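Local structure of ethylbenzene dehydrogenase alpha-subunit (Aromatoleum aromaticum, 2IVF) at residues A[203-208]-A[725-730]; A[489-494]-A[741-746]; A[532-537]-A[953-958]. The protein is the alpha-subunit of a molybdopterin oxidoreductase, holding two pterin guanine dinucleotide cofactors, a molybdenum atom and an iron-sulfur cluster. All coordinates share one frame; numbering follows the deposited sequence.

Contact 1 of 3, residues A[203-208]-A[725-730]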
loop_
_atom_site.group_PDB
_atom_site.type_symbol
_atom_site.label_atom_id
_atom_site.label_comp_id
_atom_site.label_asym_id
_atom_site.label_seq_id
_atom_site.Cartn_x
_atom_site.Cartn_y
_atom_site.Cartn_z
ATOM N N GLY A 203 -4.713 -16.782 20.438
ATOM C CA GLY A 203 -5.520 -17.710 19.635
ATOM C C GLY A 203 -4.873 -19.081 19.598
ATOM O O GLY A 203 -5.531 -20.109 19.756
ATOM N N PHE A 204 -3.560 -19.088 19.419
ATOM C CA PHE A 204 -2.814 -20.345 19.419
ATOM C C PHE A 204 -2.837 -21.035 20.780
ATOM O O PHE A 204 -3.046 -22.255 20.888
ATOM C CB PHE A 204 -1.387 -20.072 18.970
ATOM C CG PHE A 204 -0.471 -21.246 19.103
ATOM C CD1 PHE A 204 -0.802 -22.482 18.556
ATOM C CD2 PHE A 204 0.737 -21.112 19.765
ATOM C CE1 PHE A 204 0.042 -23.569 18.675
ATOM C CE2 PHE A 204 1.598 -22.220 19.900
ATOM C CZ PHE A 204 1.229 -23.449 19.366
ATOM N N ARG A 205 -2.653 -20.237 21.831
ATOM C CA ARG A 205 -2.643 -20.748 23.181
ATOM C C ARG A 205 -4.013 -21.365 23.488
ATOM O O ARG A 205 -4.133 -22.434 24.088
ATOM C CB ARG A 205 -2.308 -19.602 24.132
ATOM C CG ARG A 205 -2.127 -19.999 25.579
ATOM C CD ARG A 205 -1.649 -18.783 26.385
ATOM N NE ARG A 205 -1.427 -19.198 27.748
ATOM C CZ ARG A 205 -0.343 -19.834 28.172
ATOM N NH1 ARG A 205 0.636 -20.118 27.345
ATOM N NH2 ARG A 205 -0.259 -20.197 29.419
ATOM N N MET A 206 -5.065 -20.650 23.110
ATOM C CA MET A 206 -6.428 -21.150 23.287
ATOM C C MET A 206 -6.644 -22.488 22.594
ATOM O O MET A 206 -7.116 -23.439 23.195
ATOM C CB MET A 206 -7.405 -20.105 22.754
ATOM C CG MET A 206 -8.878 -20.474 22.845
ATOM S SD MET A 206 -9.806 -19.536 21.612
ATOM C CE MET A 206 -8.620 -19.339 20.299
ATOM N N THR A 207 -6.273 -22.558 21.325
ATOM C CA THR A 207 -6.496 -23.758 20.547
ATOM C C THR A 207 -5.675 -24.896 21.112
ATOM O O THR A 207 -6.171 -25.990 21.354
ATOM C CB THR A 207 -6.188 -23.502 19.055
ATOM O OG1 THR A 207 -6.885 -22.307 18.642
ATOM C CG2 THR A 207 -6.624 -24.732 18.215
ATOM N N TYR A 208 -4.420 -24.610 21.414
ATOM C CA TYR A 208 -3.558 -25.601 22.075
ATOM C C TYR A 208 -4.111 -26.105 23.422
ATOM O O TYR A 208 -4.126 -27.325 23.734
ATOM C CB TYR A 208 -2.192 -24.959 22.249
ATOM C CG TYR A 208 -1.211 -25.760 23.016
ATOM C CD1 TYR A 208 -1.001 -27.112 22.739
ATOM C CD2 TYR A 208 -0.439 -25.160 24.013
ATOM C CE1 TYR A 208 -0.059 -27.833 23.446
ATOM C CE2 TYR A 208 0.488 -25.879 24.726
ATOM C CZ TYR A 208 0.680 -27.211 24.436
ATOM O OH TYR A 208 1.610 -27.925 25.151
ATOM N N LYS A 725 -7.574 -20.695 33.884
ATOM C CA LYS A 725 -6.373 -20.563 34.720
ATOM C C LYS A 725 -5.111 -20.864 33.901
ATOM O O LYS A 725 -4.121 -20.140 34.005
ATOM C CB LYS A 725 -6.460 -21.365 36.044
ATOM C CG LYS A 725 -5.926 -22.804 36.069
ATOM C CD LYS A 725 -6.123 -23.416 37.479
ATOM C CE LYS A 725 -6.000 -25.003 37.498
ATOM N NZ LYS A 725 -6.211 -25.694 38.857
ATOM N N LYS A 726 -5.167 -21.883 33.041
ATOM C CA LYS A 726 -4.027 -22.233 32.222
ATOM C C LYS A 726 -3.722 -21.131 31.235
ATOM O O LYS A 726 -2.587 -20.704 31.141
ATOM C CB LYS A 726 -4.249 -23.574 31.532
ATOM C CG LYS A 726 -4.006 -24.720 32.498
ATOM C CD LYS A 726 -4.627 -25.992 32.066
ATOM C CE LYS A 726 -3.937 -26.615 30.888
ATOM N NZ LYS A 726 -2.488 -26.836 31.107
ATOM N N PHE A 727 -4.737 -20.645 30.534
ATOM C CA PHE A 727 -4.560 -19.587 29.566
ATOM C C PHE A 727 -3.892 -18.373 30.184
ATOM O O PHE A 727 -3.006 -17.795 29.590
ATOM C CB PHE A 727 -5.894 -19.177 28.956
ATOM C CG PHE A 727 -5.760 -18.206 27.882
ATOM C CD1 PHE A 727 -5.424 -18.626 26.598
ATOM C CD2 PHE A 727 -5.908 -16.856 28.128
ATOM C CE1 PHE A 727 -5.248 -17.714 25.590
ATOM C CE2 PHE A 727 -5.748 -15.934 27.116
ATOM C CZ PHE A 727 -5.399 -16.370 25.840
ATOM N N THR A 728 -4.361 -17.945 31.338
ATOM C CA THR A 728 -3.865 -16.718 31.941
ATOM C C THR A 728 -2.640 -16.944 32.851
ATOM O O THR A 728 -2.189 -15.989 33.554
ATOM C CB THR A 728 -4.994 -16.031 32.781
ATOM O OG1 THR A 728 -5.354 -16.872 33.871
ATOM C CG2 THR A 728 -6.241 -15.684 31.959
ATOM N N MET A 729 -2.127 -18.189 32.896
ATOM C CA MET A 729 -1.096 -18.563 33.867
ATOM C C MET A 729 -1.535 -18.129 35.263
ATOM O O MET A 729 -0.847 -17.355 35.952
ATOM C CB MET A 729 0.251 -17.942 33.532
ATOM C CG MET A 729 0.871 -18.445 32.250
ATOM S SD MET A 729 2.443 -17.627 31.943
ATOM C CE MET A 729 2.738 -17.951 30.218
ATOM N N ASP A 730 -2.709 -18.608 35.647
ATOM C CA ASP A 730 -3.294 -18.352 36.965
ATOM C C ASP A 730 -3.349 -16.859 37.301
ATOM O O ASP A 730 -2.995 -16.425 38.401
ATOM C CB ASP A 730 -2.567 -19.154 38.047
ATOM C CG ASP A 730 -3.422 -19.391 39.261
ATOM O OD1 ASP A 730 -4.680 -19.352 39.153
ATOM O OD2 ASP A 730 -2.833 -19.571 40.342
#
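R205 of helix 197-210 meets F727 and K726 where helix 723-727 runs out, so the contact is a helix C-terminus gripped by an arginine. The end itself is a Schellman motif: M729 takes positive phi (50°), and D730 N and M729 N bond back to K725 O and K726 O. The helix-end carbonyls ask for donors, and arginine suits the place because it brings several on one flat head. Its CG lies anti to the backbone N (chi1 -174°) and the chain runs on extended to NE, which carries the head to the end of helix 723-727. On the way, R205 CG passes F727 CD1 at 3.7 Å. The head then makes two bonds, NE to F727 O at 2.8 Å and NH2 to K726 O at 2.9 Å; both oxygens sit at the guanidinium edge, about 20° out of its plane. R205 NH2 and M729 N approach K726 O from opposite faces of its carbonyl plane, so the oxygen is held twice. M729 crosses the arginine at about a right angle, its CG lying 3.5 Å from R205 NH2. The remaining nitrogen, NH1, donates to M494 O.

One residue on, M206 shows F727 its start rather than its tip: CB is 4.3 Å from F727 CE1, while the sulfur end leads away, and the side chain touches F186, L188 and I691. The ring of F727 also touches W688, I691 and L695. A flat apolar ring suits the place, since it packs against R205 CG and the side chains of helix 687-704. M206 N lies at its edge, near the ring plane, 3.8 Å from F727 CE1.

Contact 2 of 3, residues A[489-494]-A[741-746]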
loop_
_atom_site.group_PDB
_atom_site.type_symbol
_atom_site.label_atom_id
_atom_site.label_comp_id
_atom_site.label_asym_id
_atom_site.label_seq_id
_atom_site.Cartn_x
_atom_site.Cartn_y
_atom_site.Cartn_z
ATOM N N VAL A 489 5.638 -17.937 20.063
ATOM C CA VAL A 489 5.466 -19.381 20.319
ATOM C C VAL A 489 5.675 -19.756 21.771
ATOM O O VAL A 489 4.982 -20.621 22.248
ATOM C CB VAL A 489 6.251 -20.305 19.361
ATOM C CG1 VAL A 489 6.083 -19.834 17.899
ATOM C CG2 VAL A 489 7.687 -20.353 19.749
ATOM N N TYR A 490 6.586 -19.129 22.507
ATOM C CA TYR A 490 6.687 -19.425 23.959
ATOM C C TYR A 490 5.477 -18.909 24.738
ATOM O O TYR A 490 4.964 -19.582 25.663
ATOM C CB TYR A 490 7.968 -18.866 24.581
ATOM C CG TYR A 490 9.217 -19.601 24.190
ATOM C CD1 TYR A 490 9.655 -20.696 24.920
ATOM C CD2 TYR A 490 9.975 -19.193 23.112
ATOM C CE1 TYR A 490 10.813 -21.373 24.559
ATOM C CE2 TYR A 490 11.101 -19.864 22.734
ATOM C CZ TYR A 490 11.530 -20.931 23.455
ATOM O OH TYR A 490 12.666 -21.616 23.093
ATOM N N LEU A 491 5.008 -17.722 24.382
ATOM C CA LEU A 491 3.775 -17.217 24.965
ATOM C C LEU A 491 2.639 -18.204 24.708
ATOM O O LEU A 491 1.794 -18.420 25.562
ATOM C CB LEU A 491 3.434 -15.857 24.403
ATOM C CG LEU A 491 2.200 -15.201 24.986
ATOM C CD1 LEU A 491 2.398 -14.937 26.447
ATOM C CD2 LEU A 491 1.906 -13.893 24.228
ATOM N N GLY A 492 2.658 -18.818 23.542
ATOM C CA GLY A 492 1.640 -19.739 23.158
ATOM C C GLY A 492 1.628 -21.051 23.897
ATOM O O GLY A 492 0.562 -21.648 24.043
ATOM N N VAL A 493 2.789 -21.512 24.378
ATOM C CA VAL A 493 2.864 -22.864 24.977
ATOM C C VAL A 493 3.303 -22.952 26.405
ATOM O O VAL A 493 3.028 -23.960 27.050
ATOM C CB VAL A 493 3.737 -23.833 24.151
ATOM C CG1 VAL A 493 3.150 -23.946 22.712
ATOM C CG2 VAL A 493 5.193 -23.387 24.115
ATOM N N MET A 494 3.953 -21.934 26.953
ATOM C CA MET A 494 4.493 -22.108 28.278
ATOM C C MET A 494 3.393 -22.204 29.308
ATOM O O MET A 494 2.357 -21.567 29.176
ATOM C CB MET A 494 5.424 -20.971 28.630
ATOM C CG MET A 494 6.722 -21.046 27.870
ATOM S SD MET A 494 7.925 -19.778 28.383
ATOM C CE MET A 494 7.009 -18.245 28.158
ATOM N N LYS A 741 5.271 -7.534 28.373
ATOM C CA LYS A 741 6.342 -7.695 29.315
ATOM C C LYS A 741 6.894 -9.126 29.278
ATOM O O LYS A 741 8.082 -9.328 29.371
ATOM C CB LYS A 741 5.846 -7.399 30.707
ATOM C CG LYS A 741 5.453 -5.937 30.898
ATOM C CD LYS A 741 4.867 -5.725 32.296
ATOM C CE LYS A 741 4.904 -4.247 32.626
ATOM N NZ LYS A 741 4.300 -4.071 33.914
ATOM N N GLU A 742 6.009 -10.119 29.161
ATOM C CA GLU A 742 6.465 -11.500 29.036
ATOM C C GLU A 742 7.218 -11.736 27.710
ATOM O O GLU A 742 8.236 -12.450 27.691
ATOM C CB GLU A 742 5.288 -12.464 29.136
ATOM C CG GLU A 742 5.677 -13.913 29.048
ATOM C CD GLU A 742 6.600 -14.365 30.128
ATOM O OE1 GLU A 742 6.663 -13.728 31.200
ATOM O OE2 GLU A 742 7.287 -15.384 29.901
ATOM N N MET A 743 6.729 -11.152 26.633
ATOM C CA MET A 743 7.428 -11.266 25.349
ATOM C C MET A 743 8.787 -10.613 25.418
ATOM O O MET A 743 9.712 -11.090 24.801
ATOM C CB MET A 743 6.650 -10.636 24.235
ATOM C CG MET A 743 5.444 -11.416 23.833
ATOM S SD MET A 743 4.721 -10.665 22.410
ATOM C CE MET A 743 3.621 -12.015 21.975
ATOM N N VAL A 744 8.913 -9.518 26.177
ATOM C CA VAL A 744 10.225 -8.882 26.314
ATOM C C VAL A 744 11.155 -9.843 27.056
ATOM O O VAL A 744 12.297 -10.021 26.668
ATOM C CB VAL A 744 10.148 -7.520 27.003
ATOM C CG1 VAL A 744 11.552 -7.049 27.414
ATOM C CG2 VAL A 744 9.458 -6.503 26.068
ATOM N N ASP A 745 10.659 -10.482 28.103
ATOM C CA ASP A 745 11.450 -11.469 28.870
ATOM C C ASP A 745 11.859 -12.659 28.010
ATOM O O ASP A 745 12.956 -13.178 28.137
ATOM C CB ASP A 745 10.660 -11.994 30.055
ATOM C CG ASP A 745 10.787 -11.108 31.291
ATOM O OD1 ASP A 745 11.481 -10.054 31.227
ATOM O OD2 ASP A 745 10.214 -11.510 32.320
ATOM N N ILE A 746 10.945 -13.103 27.173
ATOM C CA ILE A 746 11.214 -14.184 26.231
ATOM C C ILE A 746 12.341 -13.744 25.285
ATOM O O ILE A 746 13.309 -14.455 25.149
ATOM C CB ILE A 746 9.964 -14.575 25.412
ATOM C CG1 ILE A 746 8.910 -15.260 26.296
ATOM C CG2 ILE A 746 10.388 -15.429 24.173
ATOM C CD1 ILE A 746 7.520 -15.329 25.639
#
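I746 of helix 736-749 projects into a hollow formed by Y490, L491 and M494 at the C-terminal end of helix 486-493. The two helical segments pass 10.0 Å apart with their directions 118° from each other, a helix-helix packing in which a few side-chain ends make the contact. The bump is the delta methyl: I746 CD1 lies 3.7 Å from Y490 CB and equally close to L491 N, and M494 CE closes the hollow at 3.9 Å from the same methyl. Isoleucine fits well because its second branch is used too, CG2 resting near Y490 CD2, obliquely to the ring. With CG1 anti to the carbonyl carbon (chi1 -69°), CG2 lies anti to the backbone N, so the CG1-CD1 arm meets Y490 CB while CG2 meets CD2.

A second bump comes from M743. Its chain is extended beyond CG and crosses L491 at about a right angle, bringing M743 CE to 3.4 Å from L491 CD2, tighter than an ordinary methyl-methyl contact. An unbranched methionine can bring a single methyl up to one fork of the leucine, and here the packing is tight.

The same M494 methyl, its chain bent at chi3, also meets E742 tip to tip, M494 CE lying 3.4 Å from E742 OE2. That oxygen is hydrogen-bonded to T498 OG1, and the phenol of Y490 bonds to T775 OG1, so both polar tips have partners beyond the two helices.

No hydrogen bond crosses between the segments; the joint depends on shape and the burial of methyls. A buried carboxylate beside a methionine methyl would be costly without a donor, and T498 probably offsets part of that cost.

Contact 3 of 3, residues A[532-537]-A[953-958]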
loop_
_atom_site.group_PDB
_atom_site.type_symbol
_atom_site.label_atom_id
_atom_site.label_comp_id
_atom_site.label_asym_id
_atom_site.label_seq_id
_atom_site.Cartn_x
_atom_site.Cartn_y
_atom_site.Cartn_z
ATOM N N GLU A 532 13.770 -32.039 13.468
ATOM C CA GLU A 532 13.071 -33.176 14.048
ATOM C C GLU A 532 12.152 -32.708 15.171
ATOM O O GLU A 532 10.975 -33.069 15.229
ATOM C CB GLU A 532 14.059 -34.202 14.574
ATOM C CG GLU A 532 14.957 -34.825 13.492
ATOM C CD GLU A 532 14.160 -35.375 12.315
ATOM O OE1 GLU A 532 13.050 -35.896 12.538
ATOM O OE2 GLU A 532 14.635 -35.277 11.167
ATOM N N PHE A 533 12.696 -31.897 16.069
ATOM C CA PHE A 533 11.900 -31.271 17.134
ATOM C C PHE A 533 10.689 -30.589 16.531
ATOM O O PHE A 533 9.560 -30.738 17.003
ATOM C CB PHE A 533 12.769 -30.236 17.880
ATOM C CG PHE A 533 12.019 -29.386 18.884
ATOM C CD1 PHE A 533 11.933 -29.767 20.212
ATOM C CD2 PHE A 533 11.447 -28.177 18.507
ATOM C CE1 PHE A 533 11.265 -28.977 21.156
ATOM C CE2 PHE A 533 10.769 -27.384 19.456
ATOM C CZ PHE A 533 10.691 -27.797 20.778
ATOM N N MET A 534 10.917 -29.827 15.479
ATOM C CA MET A 534 9.828 -29.057 14.912
ATOM C C MET A 534 8.736 -29.944 14.335
ATOM O O MET A 534 7.550 -29.642 14.478
ATOM C CB MET A 534 10.346 -28.118 13.835
ATOM C CG MET A 534 11.084 -26.917 14.393
ATOM S SD MET A 534 10.122 -25.937 15.575
ATOM C CE MET A 534 8.884 -25.255 14.428
ATOM N N LYS A 535 9.135 -31.026 13.680
ATOM C CA LYS A 535 8.181 -31.952 13.115
ATOM C C LYS A 535 7.245 -32.458 14.201
ATOM O O LYS A 535 6.040 -32.453 14.021
ATOM C CB LYS A 535 8.887 -33.120 12.401
ATOM C CG LYS A 535 9.717 -32.686 11.199
ATOM C CD LYS A 535 9.948 -33.793 10.164
ATOM C CE LYS A 535 11.021 -34.778 10.571
ATOM N NZ LYS A 535 11.329 -35.773 9.472
ATOM N N VAL A 536 7.802 -32.836 15.344
ATOM C CA VAL A 536 6.999 -33.366 16.442
ATOM C C VAL A 536 6.139 -32.321 17.110
ATOM O O VAL A 536 4.919 -32.468 17.206
ATOM C CB VAL A 536 7.871 -34.007 17.494
ATOM C CG1 VAL A 536 7.030 -34.408 18.700
ATOM C CG2 VAL A 536 8.594 -35.211 16.876
ATOM N N VAL A 537 6.756 -31.252 17.569
ATOM C CA VAL A 537 5.993 -30.253 18.279
ATOM C C VAL A 537 4.835 -29.687 17.426
ATOM O O VAL A 537 3.792 -29.369 17.954
ATOM C CB VAL A 537 6.900 -29.129 18.785
ATOM C CG1 VAL A 537 8.066 -29.731 19.630
ATOM C CG2 VAL A 537 7.417 -28.322 17.617
ATOM N N ARG A 953 9.014 -32.940 3.821
ATOM C CA ARG A 953 8.490 -33.011 5.201
ATOM C C ARG A 953 7.627 -31.825 5.553
ATOM O O ARG A 953 7.616 -30.815 4.853
ATOM C CB ARG A 953 9.615 -33.104 6.217
ATOM C CG ARG A 953 10.523 -31.898 6.254
ATOM C CD ARG A 953 11.950 -32.242 6.784
ATOM N NE ARG A 953 12.986 -31.308 6.272
ATOM C CZ ARG A 953 14.297 -31.487 6.438
ATOM N NH1 ARG A 953 14.740 -32.544 7.081
ATOM N NH2 ARG A 953 15.169 -30.616 5.954
ATOM N N TYR A 954 6.891 -31.959 6.644
ATOM C CA TYR A 954 6.082 -30.882 7.143
ATOM C C TYR A 954 6.401 -30.608 8.601
ATOM O O TYR A 954 6.442 -31.519 9.441
ATOM C CB TYR A 954 4.574 -31.183 6.990
ATOM C CG TYR A 954 3.720 -30.140 7.692
ATOM C CD1 TYR A 954 3.692 -28.825 7.237
ATOM C CD2 TYR A 954 3.021 -30.434 8.859
ATOM C CE1 TYR A 954 2.937 -27.834 7.900
ATOM C CE2 TYR A 954 2.251 -29.451 9.506
ATOM C CZ TYR A 954 2.233 -28.164 9.041
ATOM O OH TYR A 954 1.503 -27.177 9.685
ATOM N N TYR A 955 6.616 -29.335 8.889
ATOM C CA TYR A 955 6.506 -28.820 10.242
ATOM C C TYR A 955 5.996 -27.396 10.028
ATOM O O TYR A 955 5.851 -26.968 8.882
ATOM C CB TYR A 955 7.838 -28.876 10.980
ATOM C CG TYR A 955 8.976 -28.150 10.278
ATOM C CD1 TYR A 955 9.158 -26.784 10.460
ATOM C CD2 TYR A 955 9.900 -28.827 9.472
ATOM C CE1 TYR A 955 10.203 -26.098 9.843
ATOM C CE2 TYR A 955 10.958 -28.114 8.832
ATOM C CZ TYR A 955 11.108 -26.762 9.040
ATOM O OH TYR A 955 12.143 -26.018 8.436
ATOM N N PHE A 956 5.722 -26.687 11.116
ATOM C CA PHE A 956 4.938 -25.460 11.077
ATOM C C PHE A 956 5.510 -24.483 10.040
ATOM O O PHE A 956 6.719 -24.221 10.022
ATOM C CB PHE A 956 4.897 -24.850 12.475
ATOM C CG PHE A 956 4.148 -23.532 12.569
ATOM C CD1 PHE A 956 2.909 -23.358 11.972
ATOM C CD2 PHE A 956 4.675 -22.494 13.321
ATOM C CE1 PHE A 956 2.222 -22.144 12.086
ATOM C CE2 PHE A 956 3.989 -21.273 13.434
ATOM C CZ PHE A 956 2.765 -21.113 12.810
ATOM N N MET A 957 4.607 -23.983 9.186
ATOM C CA MET A 957 4.876 -23.070 8.078
ATOM C C MET A 957 5.680 -23.633 6.911
ATOM O O MET A 957 5.921 -22.920 5.913
ATOM C CB MET A 957 5.541 -21.798 8.603
ATOM C CG MET A 957 4.746 -21.138 9.701
ATOM S SD MET A 957 5.516 -19.627 10.276
ATOM C CE MET A 957 7.124 -20.312 10.597
ATOM N N ASN A 958 6.080 -24.894 7.004
ATOM C CA ASN A 958 7.028 -25.464 6.072
ATOM C C ASN A 958 6.572 -26.812 5.560
ATOM O O ASN A 958 6.545 -27.775 6.284
ATOM C CB ASN A 958 8.385 -25.656 6.757
ATOM C CG ASN A 958 9.049 -24.366 7.083
ATOM O OD1 ASN A 958 9.947 -23.925 6.360
ATOM N ND2 ASN A 958 8.606 -23.720 8.159
HETATM O O HOH W 1 13.466 -34.915 8.107
#
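K535 packs against R953, Y954 and Y955 of the loop 953-958, with its helix 526-540 pressed against a segment that leads from strand 915-917 to strand 969-975. Its CB faces Y954 O at 4.2 Å and CG comes closer to that oxygen, 3.9 Å, with Y955 CD2 also near CG. CD then passes R953 CB at 4.0 Å, the two long chains crossing at about a right angle. A bend at chi3 (-78°) places CE so that NZ ends by a water, 2.7 Å away, and by E532 OE1 in a salt bridge of 3.5 Å. Lysine suits this because its methylenes pack on the loop while its ammonium group reaches the water and E532. The same water accepts from R953 NH1 at 2.9 Å, in the guanidinium plane, while R953 NH2 is held by G233 O and P806 O.

Beside K535, M534 CB rests 3.8 Å from Y955 CG, and Y955 CB lies close to the M534 carbonyl. The loop turns here as a type II beta turn from Y955 to N958, and T538 OG1 bonds to both M534 O and F956 N, tying helix to turn.

K535 and R953 carry like charges 5.3 Å apart at NZ and NH1. The water between them and the nearby carboxylate of E532 probably ease that repulsion.

Overall arrangement
Along the chain the segments come in the order 203-208, 489-494, 532-537, 725-730, 741-746, 953-958, so every contact joins an early part to a late one and all three cross. Contacts 1 and 2 have centres about 12 Å apart and touch: their late halves lie on consecutive helices, 723-727 and 736-749, and F204 of contact 1 packs against V493 of contact 2. Contact 3 lies about 20 Å from contact 2 and 22 Å from contact 1, centre to centre, touching neither, yet helix 504-520 packs against both 489-494 and 532-537. Together they knit later chain onto helices of the molybdopterin oxidoreductase region; M206, M743 and F956 have side chains about 12 to 13 Å from MD1.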